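Local atomic coordinates of alkyl hydroperoxide reductase AhpD (Deinococcus radiodurans R1, PDB entry 6K40), a protein that probably reduces peroxides as an AhpD-like protein, contributing to the antioxidant defence of its host. Residues A51-G54 with E55-L58; A101-R104 with E105-D109; T140-P143 with A144-T147; G158-D161 with E162-L165; Q169-A172 with M173-T177. All coordinates share one frame; numbering follows the deposited sequence.

Interaction 1: A51-G54 with E55-L58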
loop_
_atom_site.group_PDB
_atom_site.type_symbol
_atom_site.label_atom_id
_atom_site.label_comp_id
_atom_site.label_asym_id
_atom_site.label_seq_id
_atom_site.Cartn_x
_atom_site.Cartn_y
_atom_site.Cartn_z
ATOM N N ALA A 51 -7.477 20.456 -13.733
ATOM C CA ALA A 51 -7.367 21.552 -14.686
ATOM C C ALA A 51 -8.625 22.408 -14.764
ATOM O O ALA A 51 -8.720 23.246 -15.666
ATOM C CB ALA A 51 -7.024 21.012 -16.074
ATOM N N LEU A 52 -9.583 22.221 -13.852
ATOM C CA LEU A 52 -10.790 23.041 -13.874
ATOM C C LEU A 52 -10.450 24.520 -13.735
ATOM O O LEU A 52 -11.104 25.374 -14.344
ATOM C CB LEU A 52 -11.743 22.598 -12.764
ATOM C CG LEU A 52 -13.075 23.344 -12.649
ATOM C CD1 LEU A 52 -13.992 22.990 -13.811
ATOM C CD2 LEU A 52 -13.749 23.046 -11.318
ATOM N N ASN A 53 -9.433 24.843 -12.933
ATOM C CA ASN A 53 -8.874 26.193 -12.847
ATOM C C ASN A 53 -7.603 26.213 -13.693
ATOM O O ASN A 53 -6.530 25.819 -13.228
ATOM C CB ASN A 53 -8.597 26.580 -11.398
ATOM C CG ASN A 53 -9.867 26.725 -10.582
ATOM O OD1 ASN A 53 -10.970 26.666 -11.123
ATOM N ND2 ASN A 53 -9.718 26.915 -9.275
ATOM N N GLY A 54 -7.730 26.679 -14.936
ATOM C CA GLY A 54 -6.685 26.575 -15.942
ATOM C C GLY A 54 -5.306 27.109 -15.599
ATOM O O GLY A 54 -4.326 26.356 -15.617
ATOM N N GLU A 55 -5.212 28.408 -15.301
ATOM C CA GLU A 55 -3.903 29.016 -15.079
ATOM C C GLU A 55 -3.252 28.481 -13.811
ATOM O O GLU A 55 -2.033 28.253 -13.776
ATOM C CB GLU A 55 -4.040 30.536 -15.014
ATOM C CG GLU A 55 -4.443 31.163 -16.332
ATOM C CD GLU A 55 -3.327 31.117 -17.361
ATOM O OE1 GLU A 55 -2.144 31.065 -16.958
ATOM O OE2 GLU A 55 -3.634 31.125 -18.573
ATOM N N GLN A 56 -4.051 28.264 -12.764
ATOM C CA GLN A 56 -3.517 27.666 -11.548
ATOM C C GLN A 56 -2.963 26.278 -11.830
ATOM O O GLN A 56 -1.872 25.930 -11.361
ATOM C CB GLN A 56 -4.597 27.606 -10.468
ATOM C CG GLN A 56 -4.961 28.957 -9.882
ATOM C CD GLN A 56 -6.159 28.882 -8.959
ATOM O OE1 GLN A 56 -6.773 27.825 -8.806
ATOM N NE2 GLN A 56 -6.500 30.005 -8.336
ATOM N N PHE A 57 -3.692 25.480 -12.613
ATOM C CA PHE A 57 -3.208 24.148 -12.957
ATOM C C PHE A 57 -1.920 24.214 -13.767
ATOM O O PHE A 57 -1.007 23.411 -13.554
ATOM C CB PHE A 57 -4.268 23.371 -13.733
ATOM C CG PHE A 57 -3.752 22.094 -14.327
ATOM C CD1 PHE A 57 -3.597 20.965 -13.539
ATOM C CD2 PHE A 57 -3.394 22.030 -15.665
ATOM C CE1 PHE A 57 -3.108 19.793 -14.076
ATOM C CE2 PHE A 57 -2.907 20.859 -16.209
ATOM C CZ PHE A 57 -2.764 19.740 -15.414
ATOM N N LEU A 58 -1.830 25.155 -14.710
ATOM C CA LEU A 58 -0.639 25.217 -15.551
ATOM C C LEU A 58 0.583 25.639 -14.745
ATOM O O LEU A 58 1.678 25.092 -14.933
ATOM C CB LEU A 58 -0.875 26.157 -16.732
ATOM C CG LEU A 58 -1.797 25.582 -17.810
ATOM C CD1 LEU A 58 -2.199 26.654 -18.813
ATOM C CD2 LEU A 58 -1.143 24.399 -18.513
#

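Interaction 2: A101-R104 with E105-D109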
loop_
_atom_site.group_PDB
_atom_site.type_symbol
_atom_site.label_atom_id
_atom_site.label_comp_id
_atom_site.label_asym_id
_atom_site.label_seq_id
_atom_site.Cartn_x
_atom_site.Cartn_y
_atom_site.Cartn_z
ATOM N N ALA A 101 4.001 2.927 -9.930
ATOM C CA ALA A 101 4.400 2.557 -11.284
ATOM C C ALA A 101 5.716 3.230 -11.657
ATOM O O ALA A 101 6.629 2.590 -12.197
ATOM C CB ALA A 101 3.299 2.932 -12.276
ATOM N N ALA A 102 5.834 4.524 -11.355
ATOM C CA ALA A 102 7.065 5.246 -11.672
ATOM C C ALA A 102 8.266 4.667 -10.927
ATOM O O ALA A 102 9.360 4.548 -11.493
ATOM C CB ALA A 102 6.899 6.731 -11.354
ATOM N N LEU A 103 8.087 4.306 -9.655
ATOM C CA LEU A 103 9.191 3.743 -8.885
ATOM C C LEU A 103 9.571 2.359 -9.395
ATOM O O LEU A 103 10.759 2.024 -9.459
ATOM C CB LEU A 103 8.828 3.692 -7.401
ATOM C CG LEU A 103 9.865 3.041 -6.482
ATOM C CD1 LEU A 103 11.224 3.706 -6.647
ATOM C CD2 LEU A 103 9.408 3.103 -5.034
ATOM N N ARG A 104 8.580 1.540 -9.762
ATOM C CA ARG A 104 8.876 0.252 -10.378
ATOM C C ARG A 104 9.684 0.432 -11.655
ATOM O O ARG A 104 10.631 -0.320 -11.913
ATOM C CB ARG A 104 7.580 -0.503 -10.682
ATOM C CG ARG A 104 6.873 -1.072 -9.470
ATOM C CD ARG A 104 5.840 -2.108 -9.883
ATOM N NE ARG A 104 4.836 -1.564 -10.798
ATOM C CZ ARG A 104 3.729 -0.939 -10.408
ATOM N NH1 ARG A 104 3.478 -0.772 -9.116
ATOM N NH2 ARG A 104 2.870 -0.479 -11.307
ATOM N N GLU A 105 9.326 1.432 -12.462
ATOM C CA GLU A 105 10.053 1.676 -13.704
ATOM C C GLU A 105 11.488 2.118 -13.432
ATOM O O GLU A 105 12.437 1.541 -13.971
ATOM C CB GLU A 105 9.314 2.721 -14.543
ATOM C CG GLU A 105 9.936 2.978 -15.905
ATOM C CD GLU A 105 9.340 4.189 -16.599
ATOM O OE1 GLU A 105 8.257 4.648 -16.175
ATOM O OE2 GLU A 105 9.957 4.685 -17.567
ATOM N N PHE A 106 11.665 3.142 -12.592
ATOM C CA PHE A 106 12.989 3.738 -12.424
ATOM C C PHE A 106 13.918 2.862 -11.592
ATOM O O PHE A 106 15.139 2.908 -11.776
ATOM C CB PHE A 106 12.868 5.124 -11.788
ATOM C CG PHE A 106 12.303 6.166 -12.709
ATOM C CD1 PHE A 106 12.897 6.425 -13.933
ATOM C CD2 PHE A 106 11.173 6.884 -12.353
ATOM C CE1 PHE A 106 12.374 7.383 -14.784
ATOM C CE2 PHE A 106 10.645 7.842 -13.199
ATOM C CZ PHE A 106 11.248 8.094 -14.415
ATOM N N SER A 107 13.376 2.056 -10.684
ATOM C CA SER A 107 14.212 1.223 -9.831
ATOM C C SER A 107 14.459 -0.158 -10.412
ATOM O O SER A 107 15.475 -0.783 -10.091
ATOM C CB SER A 107 13.578 1.087 -8.444
ATOM O OG SER A 107 12.466 0.209 -8.478
ATOM N N GLY A 108 13.559 -0.645 -11.265
ATOM C CA GLY A 108 13.670 -1.996 -11.776
ATOM C C GLY A 108 13.484 -3.082 -10.744
ATOM O O GLY A 108 13.811 -4.240 -11.019
ATOM N N ASP A 109 12.967 -2.743 -9.561
ATOM C CA ASP A 109 12.800 -3.680 -8.450
ATOM C C ASP A 109 11.362 -3.557 -7.953
ATOM O O ASP A 109 11.071 -2.739 -7.076
ATOM C CB ASP A 109 13.813 -3.395 -7.342
ATOM C CG ASP A 109 13.951 -4.545 -6.359
ATOM O OD1 ASP A 109 13.036 -5.397 -6.295
ATOM O OD2 ASP A 109 14.979 -4.597 -5.648
#

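Interaction 3: T140-P143 with A144-T147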
loop_
_atom_site.group_PDB
_atom_site.type_symbol
_atom_site.label_atom_id
_atom_site.label_comp_id
_atom_site.label_asym_id
_atom_site.label_seq_id
_atom_site.Cartn_x
_atom_site.Cartn_y
_atom_site.Cartn_z
ATOM N N THR A 140 6.276 14.026 7.030
ATOM C CA THR A 140 4.870 13.848 6.690
ATOM C C THR A 140 3.999 13.752 7.937
ATOM O O THR A 140 2.936 14.382 8.003
ATOM C CB THR A 140 4.688 12.600 5.825
ATOM O OG1 THR A 140 5.422 12.749 4.604
ATOM C CG2 THR A 140 3.214 12.386 5.496
ATOM N N LEU A 141 4.430 12.981 8.933
ATOM C CA LEU A 141 3.567 12.682 10.068
ATOM C C LEU A 141 3.719 13.663 11.222
ATOM O O LEU A 141 2.738 13.927 11.926
ATOM C CB LEU A 141 3.847 11.265 10.574
ATOM C CG LEU A 141 3.545 10.127 9.599
ATOM C CD1 LEU A 141 3.833 8.779 10.247
ATOM C CD2 LEU A 141 2.104 10.200 9.122
ATOM N N ARG A 142 4.906 14.227 11.428
ATOM C CA ARG A 142 5.172 15.111 12.565
ATOM C C ARG A 142 5.929 16.356 12.115
ATOM O O ARG A 142 7.052 16.606 12.562
ATOM C CB ARG A 142 5.953 14.367 13.648
ATOM C CG ARG A 142 5.199 13.210 14.284
ATOM C CD ARG A 142 6.100 12.396 15.200
ATOM N NE ARG A 142 7.020 11.537 14.459
ATOM C CZ ARG A 142 8.334 11.491 14.664
ATOM N NH1 ARG A 142 8.892 12.262 15.590
ATOM N NH2 ARG A 142 9.091 10.675 13.943
ATOM N N PRO A 143 5.331 17.176 11.243
ATOM C CA PRO A 143 6.065 18.350 10.735
ATOM C C PRO A 143 6.478 19.332 11.818
ATOM O O PRO A 143 7.485 20.030 11.653
ATOM C CB PRO A 143 5.071 18.984 9.752
ATOM C CG PRO A 143 3.734 18.517 10.210
ATOM C CD PRO A 143 3.955 17.123 10.719
ATOM N N ALA A 144 5.737 19.404 12.924
ATOM C CA ALA A 144 6.067 20.350 13.985
ATOM C C ALA A 144 7.343 19.985 14.732
ATOM O O ALA A 144 7.879 20.828 15.460
ATOM C CB ALA A 144 4.908 20.459 14.976
ATOM N N GLU A 145 7.831 18.755 14.589
ATOM C CA GLU A 145 8.962 18.272 15.373
ATOM C C GLU A 145 10.288 18.295 14.615
ATOM O O GLU A 145 11.274 17.732 15.102
ATOM C CB GLU A 145 8.667 16.862 15.889
ATOM C CG GLU A 145 7.483 16.818 16.848
ATOM C CD GLU A 145 7.112 15.412 17.271
ATOM O OE1 GLU A 145 8.026 14.587 17.473
ATOM O OE2 GLU A 145 5.900 15.132 17.402
ATOM N N MET A 146 10.341 18.930 13.444
ATOM C CA MET A 146 11.587 18.998 12.689
ATOM C C MET A 146 12.638 19.800 13.448
ATOM O O MET A 146 12.347 20.856 14.017
ATOM C CB MET A 146 11.362 19.641 11.318
ATOM C CG MET A 146 10.527 18.840 10.344
ATOM S SD MET A 146 11.030 17.118 10.194
ATOM C CE MET A 146 9.589 16.367 10.901
ATOM N N THR A 147 13.867 19.291 13.452
ATOM C CA THR A 147 15.013 19.993 14.013
ATOM C C THR A 147 16.152 19.960 13.004
ATOM O O THR A 147 16.109 19.239 12.003
ATOM C CB THR A 147 15.482 19.381 15.343
ATOM O OG1 THR A 147 15.918 18.032 15.125
ATOM C CG2 THR A 147 14.366 19.403 16.381
#

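Interaction 4: G158-D161 with E162-L165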
loop_
_atom_site.group_PDB
_atom_site.type_symbol
_atom_site.label_atom_id
_atom_site.label_comp_id
_atom_site.label_asym_id
_atom_site.label_seq_id
_atom_site.Cartn_x
_atom_site.Cartn_y
_atom_site.Cartn_z
ATOM N N GLY A 158 25.649 11.643 2.053
ATOM C CA GLY A 158 26.245 12.342 0.933
ATOM C C GLY A 158 25.349 13.313 0.198
ATOM O O GLY A 158 25.664 13.676 -0.940
ATOM N N LEU A 159 24.247 13.751 0.801
ATOM C CA LEU A 159 23.344 14.685 0.140
ATOM C C LEU A 159 23.839 16.113 0.330
ATOM O O LEU A 159 24.028 16.569 1.463
ATOM C CB LEU A 159 21.925 14.530 0.683
ATOM C CG LEU A 159 21.068 13.450 0.014
ATOM C CD1 LEU A 159 21.225 12.120 0.726
ATOM C CD2 LEU A 159 19.608 13.871 -0.019
ATOM N N SER A 160 24.052 16.817 -0.780
ATOM C CA SER A 160 24.399 18.226 -0.711
ATOM C C SER A 160 23.207 19.037 -0.207
ATOM O O SER A 160 22.074 18.552 -0.128
ATOM C CB SER A 160 24.856 18.732 -2.078
ATOM O OG SER A 160 23.783 18.740 -3.002
ATOM N N ASP A 161 23.476 20.298 0.134
ATOM C CA ASP A 161 22.404 21.185 0.575
ATOM C C ASP A 161 21.358 21.368 -0.517
ATOM O O ASP A 161 20.156 21.428 -0.233
ATOM C CB ASP A 161 22.986 22.533 0.999
ATOM C CG ASP A 161 23.663 22.472 2.357
ATOM O OD1 ASP A 161 23.858 21.348 2.871
ATOM O OD2 ASP A 161 24.004 23.542 2.906
ATOM N N GLU A 162 21.794 21.441 -1.775
ATOM C CA GLU A 162 20.847 21.537 -2.882
ATOM C C GLU A 162 19.980 20.285 -2.971
ATOM O O GLU A 162 18.761 20.374 -3.168
ATOM C CB GLU A 162 21.602 21.781 -4.189
ATOM C CG GLU A 162 22.203 23.183 -4.310
ATOM C CD GLU A 162 23.522 23.337 -3.562
ATOM O OE1 GLU A 162 24.125 22.309 -3.186
ATOM O OE2 GLU A 162 23.957 24.489 -3.349
ATOM N N ALA A 163 20.591 19.108 -2.818
ATOM C CA ALA A 163 19.822 17.869 -2.833
ATOM C C ALA A 163 18.884 17.785 -1.635
ATOM O O ALA A 163 17.773 17.256 -1.745
ATOM C CB ALA A 163 20.763 16.665 -2.866
ATOM N N ILE A 164 19.310 18.303 -0.481
ATOM C CA ILE A 164 18.443 18.297 0.692
ATOM C C ILE A 164 17.239 19.206 0.472
ATOM O O ILE A 164 16.104 18.848 0.807
ATOM C CB ILE A 164 19.243 18.700 1.944
ATOM C CG1 ILE A 164 20.207 17.578 2.341
ATOM C CG2 ILE A 164 18.307 19.043 3.092
ATOM C CD1 ILE A 164 21.099 17.918 3.519
ATOM N N LEU A 165 17.467 20.395 -0.091
ATOM C CA LEU A 165 16.362 21.289 -0.420
ATOM C C LEU A 165 15.410 20.635 -1.414
ATOM O O LEU A 165 14.186 20.728 -1.268
ATOM C CB LEU A 165 16.905 22.607 -0.971
ATOM C CG LEU A 165 15.920 23.627 -1.547
ATOM C CD1 LEU A 165 14.794 23.919 -0.567
ATOM C CD2 LEU A 165 16.645 24.911 -1.932
#

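Interaction 5: Q169-A172 with M173-T177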
loop_
_atom_site.group_PDB
_atom_site.type_symbol
_atom_site.label_atom_id
_atom_site.label_comp_id
_atom_site.label_asym_id
_atom_site.label_seq_id
_atom_site.Cartn_x
_atom_site.Cartn_y
_atom_site.Cartn_z
ATOM N N GLN A 169 11.522 19.670 -0.692
ATOM C CA GLN A 169 10.492 20.128 -1.616
ATOM C C GLN A 169 9.641 18.972 -2.118
ATOM O O GLN A 169 8.420 19.095 -2.216
ATOM C CB GLN A 169 11.134 20.856 -2.794
ATOM C CG GLN A 169 11.125 22.364 -2.682
ATOM C CD GLN A 169 11.969 23.012 -3.751
ATOM O OE1 GLN A 169 11.513 23.911 -4.456
ATOM N NE2 GLN A 169 13.210 22.559 -3.884
ATOM N N VAL A 170 10.265 17.840 -2.442
ATOM C CA VAL A 170 9.509 16.708 -2.975
ATOM C C VAL A 170 8.571 16.139 -1.913
ATOM O O VAL A 170 7.393 15.864 -2.182
ATOM C CB VAL A 170 10.468 15.640 -3.528
ATOM C CG1 VAL A 170 9.724 14.340 -3.811
ATOM C CG2 VAL A 170 11.150 16.155 -4.787
ATOM N N ILE A 171 9.077 15.953 -0.691
ATOM C CA ILE A 171 8.239 15.428 0.388
ATOM C C ILE A 171 7.043 16.345 0.626
ATOM O O ILE A 171 5.891 15.892 0.718
ATOM C CB ILE A 171 9.067 15.238 1.672
ATOM C CG1 ILE A 171 10.116 14.142 1.473
ATOM C CG2 ILE A 171 8.153 14.910 2.851
ATOM C CD1 ILE A 171 11.316 14.263 2.400
ATOM N N ALA A 172 7.294 17.653 0.704
ATOM C CA ALA A 172 6.205 18.588 0.965
ATOM C C ALA A 172 5.245 18.672 -0.222
ATOM O O ALA A 172 4.022 18.784 -0.043
ATOM C CB ALA A 172 6.790 19.955 1.319
ATOM N N MET A 173 5.772 18.580 -1.445
ATOM C CA MET A 173 4.928 18.638 -2.632
ATOM C C MET A 173 4.019 17.425 -2.725
ATOM O O MET A 173 2.881 17.532 -3.196
ATOM C CB MET A 173 5.810 18.746 -3.878
ATOM C CG MET A 173 5.092 18.634 -5.218
ATOM S SD MET A 173 3.684 19.743 -5.427
ATOM C CE MET A 173 4.372 21.308 -4.909
ATOM N N PHE A 174 4.478 16.270 -2.253
ATOM C CA PHE A 174 3.570 15.135 -2.267
ATOM C C PHE A 174 2.610 15.182 -1.091
ATOM O O PHE A 174 1.475 14.709 -1.213
ATOM C CB PHE A 174 4.356 13.829 -2.332
ATOM C CG PHE A 174 4.768 13.486 -3.726
ATOM C CD1 PHE A 174 3.853 12.944 -4.612
ATOM C CD2 PHE A 174 6.042 13.779 -4.178
ATOM C CE1 PHE A 174 4.213 12.660 -5.911
ATOM C CE2 PHE A 174 6.410 13.497 -5.477
ATOM C CZ PHE A 174 5.491 12.940 -6.348
ATOM N N ASN A 175 3.009 15.805 0.021
ATOM C CA ASN A 175 2.025 16.115 1.055
ATOM C C ASN A 175 0.934 17.040 0.530
ATOM O O ASN A 175 -0.185 17.041 1.056
ATOM C CB ASN A 175 2.712 16.731 2.269
ATOM C CG ASN A 175 3.131 15.690 3.280
ATOM O OD1 ASN A 175 2.313 15.213 4.068
ATOM N ND2 ASN A 175 4.405 15.316 3.254
ATOM N N MET A 176 1.240 17.835 -0.500
ATOM C CA MET A 176 0.217 18.679 -1.120
ATOM C C MET A 176 -0.642 17.899 -2.118
ATOM O O MET A 176 -1.881 17.994 -2.099
ATOM C CB MET A 176 0.862 19.870 -1.830
ATOM C CG MET A 176 -0.094 20.544 -2.797
ATOM S SD MET A 176 0.645 21.233 -4.275
ATOM C CE MET A 176 1.144 22.839 -3.678
ATOM N N THR A 177 -0.001 17.137 -3.009
ATOM C CA THR A 177 -0.758 16.439 -4.047
ATOM C C THR A 177 -1.642 15.350 -3.451
ATOM O O THR A 177 -2.755 15.116 -3.940
ATOM C CB THR A 177 0.180 15.844 -5.100
ATOM O OG1 THR A 177 1.040 14.865 -4.498
ATOM C CG2 THR A 177 1.017 16.939 -5.752
#

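Interaction 1: A51-G54 with E55-L58
With chi1 at 170°, Phe57 carries its ring back along the chain, on the carbonyl side of its own backbone, until one face lies against Ala51. Asn53 and Gln56 both have CG beside the backbone N, and their side chains run side by side in the same direction. Ala51 CB sits 4.0 Å from the centroid of the Phe57 ring, close to the ring normal but offset toward the rim. This is a CH-pi contact. On the more exposed side, Asn53 ND2 donates to Gln56 OE1 over 3.1 Å. The two amide planes are 70° apart, and the donor stands above the carbonyl plane of Gln56. Residues 51-53 lead into helix 54-69, and Asn53 holds the N-cap position. The Asn53 side chain makes no capping bond, and its amide turns to Gln56 instead. The backbone opens the helix with bonds from Phe57 N to Asn53 O (2.9 Å) and from Leu58 N to Gly54 O (2.9 Å). Ala51 and Phe57 are buried, and both also touch Val29 of helix 27-40. Glu55 turns its carboxylate to His26, where OE2 is hydrogen-bonded to NE2.

Interaction 2: A101-R104 with E105-D109
Ser107 bonds twice to one carbonyl, Leu103 O, and its hydroxyl oxygen also accepts a bond from further along the chain. Ser107 OG donates to Leu103 O over 2.7 Å, and Ser107 N reaches the same oxygen at 2.9 Å. The two donors come from opposite faces of the carbonyl plane. The hydroxyl can fold back because chi1 is 75°, which sets OG between the backbone N and the carbonyl carbon. Asp109 N then donates to Ser107 OG over 3.2 Å, an ST turn. Ser107 CB also meets the branch atom CD1 of Leu103 at 4.0 Å. The last backbone bond of the turn, from Gly108 N to Arg104 O, is more bent, with an N-H...acceptor angle of 137°. Gly108 has positive phi and is the first residue to leave helix 93-107. One turn back, Ala102 CB lies 4.3 Å from Phe106 CE2. Arg104 bends at chi3 so that one face of its guanidinium lies over Ala101 CA, and its NH2 bonds to Gln195 O near the C-terminus. Leu103 packs on Val84 of helix 76-90. Asp109 is the N-cap of the next helix, 110-118, where its OD1 accepts from Lys112 N. The Ser107 hydroxyl, as both donor and acceptor, thus ties the last helical turn to the short link between two helices.

Interaction 3: T140-P143 with A144-T147
Arg142 lays its aliphatic chain across the carboxylate of Glu145. Arg142 CD is 3.5 Å from Glu145 OE2, and CB and CG also lie close to that oxygen. The Arg142 chain bends at chi3 (-75°), which swings the guanidinium back toward the same carboxylate. There NH1 makes a salt bridge to Glu145 OE1 at 3.1 Å. The oxygen lies in the guanidinium plane, at its edge. The carboxylate is met quite differently, from 51° above its own plane, and the two planes are 64° apart. One nitrogen and one oxygen make the salt bridge. The backbone repeats the pairing, because Glu145 N donates to Arg142 O over 3.1 Å in a nearly straight bond. Pro143 and Ala144 form the short 3-10 turn spanned by that bond. Met146 CG lies 3.5 Å from Pro143 O, and the bends at chi2 and chi3 turn its CE back toward Arg142 O. Lys138 NZ bonds to Glu145 O. The turn lies at the surface, between helix 127-141 and helix 151-156, and Met146 rests back on Lys138 and Leu139 of helix 127-141.

Interaction 4: G158-D161 with E162-L165
Asp161, Ile164 and Glu162 carry most of this contact, each in its own way, in the first turn of helix 161-184. Asp161 acts across the contact mainly through its carbonyl. Leu165 N donates to Asp161 O over 2.9 Å, at an N-H...acceptor angle of 165°. The carboxylate of Asp161 points elsewhere, to a salt bridge between its OD1 and Arg155 NH2 of helix 151-156.

Ile164 is held by its backbone and packs with its longer branch. Its N donates to Ser160 O over 2.8 Å. Its CG1 lies beside the backbone N (chi1 -71°), and this turns the branch back toward the residues before the helix. There CG1 meets Leu159 CB at 3.9 Å, and CD1 comes 3.8 Å from Leu159 O. Ile164 also touches Leu151 and Arg155, so it packs helix 161-184 against helix 151-156. Beside it, Leu159 CD2 lies 4.2 Å from Ala163 CB. Leu159 and Ala163 both touch Leu74.

Glu162 bends at chi2 (81°) and brings its carboxylate back over the serine. Its OE1 stands 3.6 Å from Ser160 OG. The serine hydroxyl serves the helix end instead. Ala163 N donates to Ser160 OG over 3.2 Å, with the N-H pointing almost straight at the oxygen.

Gly158 closes helix 151-156 in a Schellman motif with positive phi. Two residues later, Ser160 is the N-cap of the next helix. The Leu159-Ile164 contact, from the residue before the N-cap to the fourth after it, fits a hydrophobic staple. The whole is a short link between two helices, closed by a Schellman motif and opened by a serine N-cap.

Interaction 5: Q169-A172 with M173-T177
Ile171 O takes two hydrogen bonds from one residue, Asn175. Asn175 N donates to it over 3.0 Å, and the side-chain ND2 reaches it at 3.0 Å as well. The two donors approach from opposite faces of the carbonyl plane, and ND2 stands well above it. A weak third bond comes from Phe174 N. All this lies in the middle of helix 161-184, the longest helix of this all-helical AhpD-like fold. Asn175 has chi1 at -91°, which lays its amide alongside Ile171, with ND2 3.8 Å from Ile171 CG2. The amide has further partners outside the helix: ND2 also bonds to Thr140 OG1 of helix 127-141, and OD1 accepts from Asn90 ND2 of helix 76-90. Both ends of the amide are therefore used, its rotation is fixed, and one side chain links three helices. One turn earlier in the bonding pattern, Gln169 O takes a backbone bond from Met173 N at 2.8 Å, and Val170 O takes one from Phe174 N at 2.9 Å. The Phe174 ring is buried and meets His99 edge-to-face, with a bound glycerol, probably from the crystallisation liquor, about 5 Å from the side chain. Val170 and Phe174 point the same way from the helix, and Val170 CG1 meets the ring at its edge, in its plane, 3.7 Å from CD2.

How the interactions relate
The five contacts follow one another along the chain from interaction 1 to interaction 5, and each is local to a helix or a helix end. Interactions 4 and 5 share helix 161-184, the first at its start and the second further in, with centres 17 Å apart. Interaction 5 lies nearest the centre of the chain, about 7 Å from it. Interactions 1 and 2 lie on opposite sides of that centre, with their own centres 29 Å apart. The one lateral touch is between interactions 3 and 5, where Thr140 meets Asn175 and Ile171. The inner part of helix 161-184 is thus joined to helix 127-141, while the other contacts shape helix ends further out.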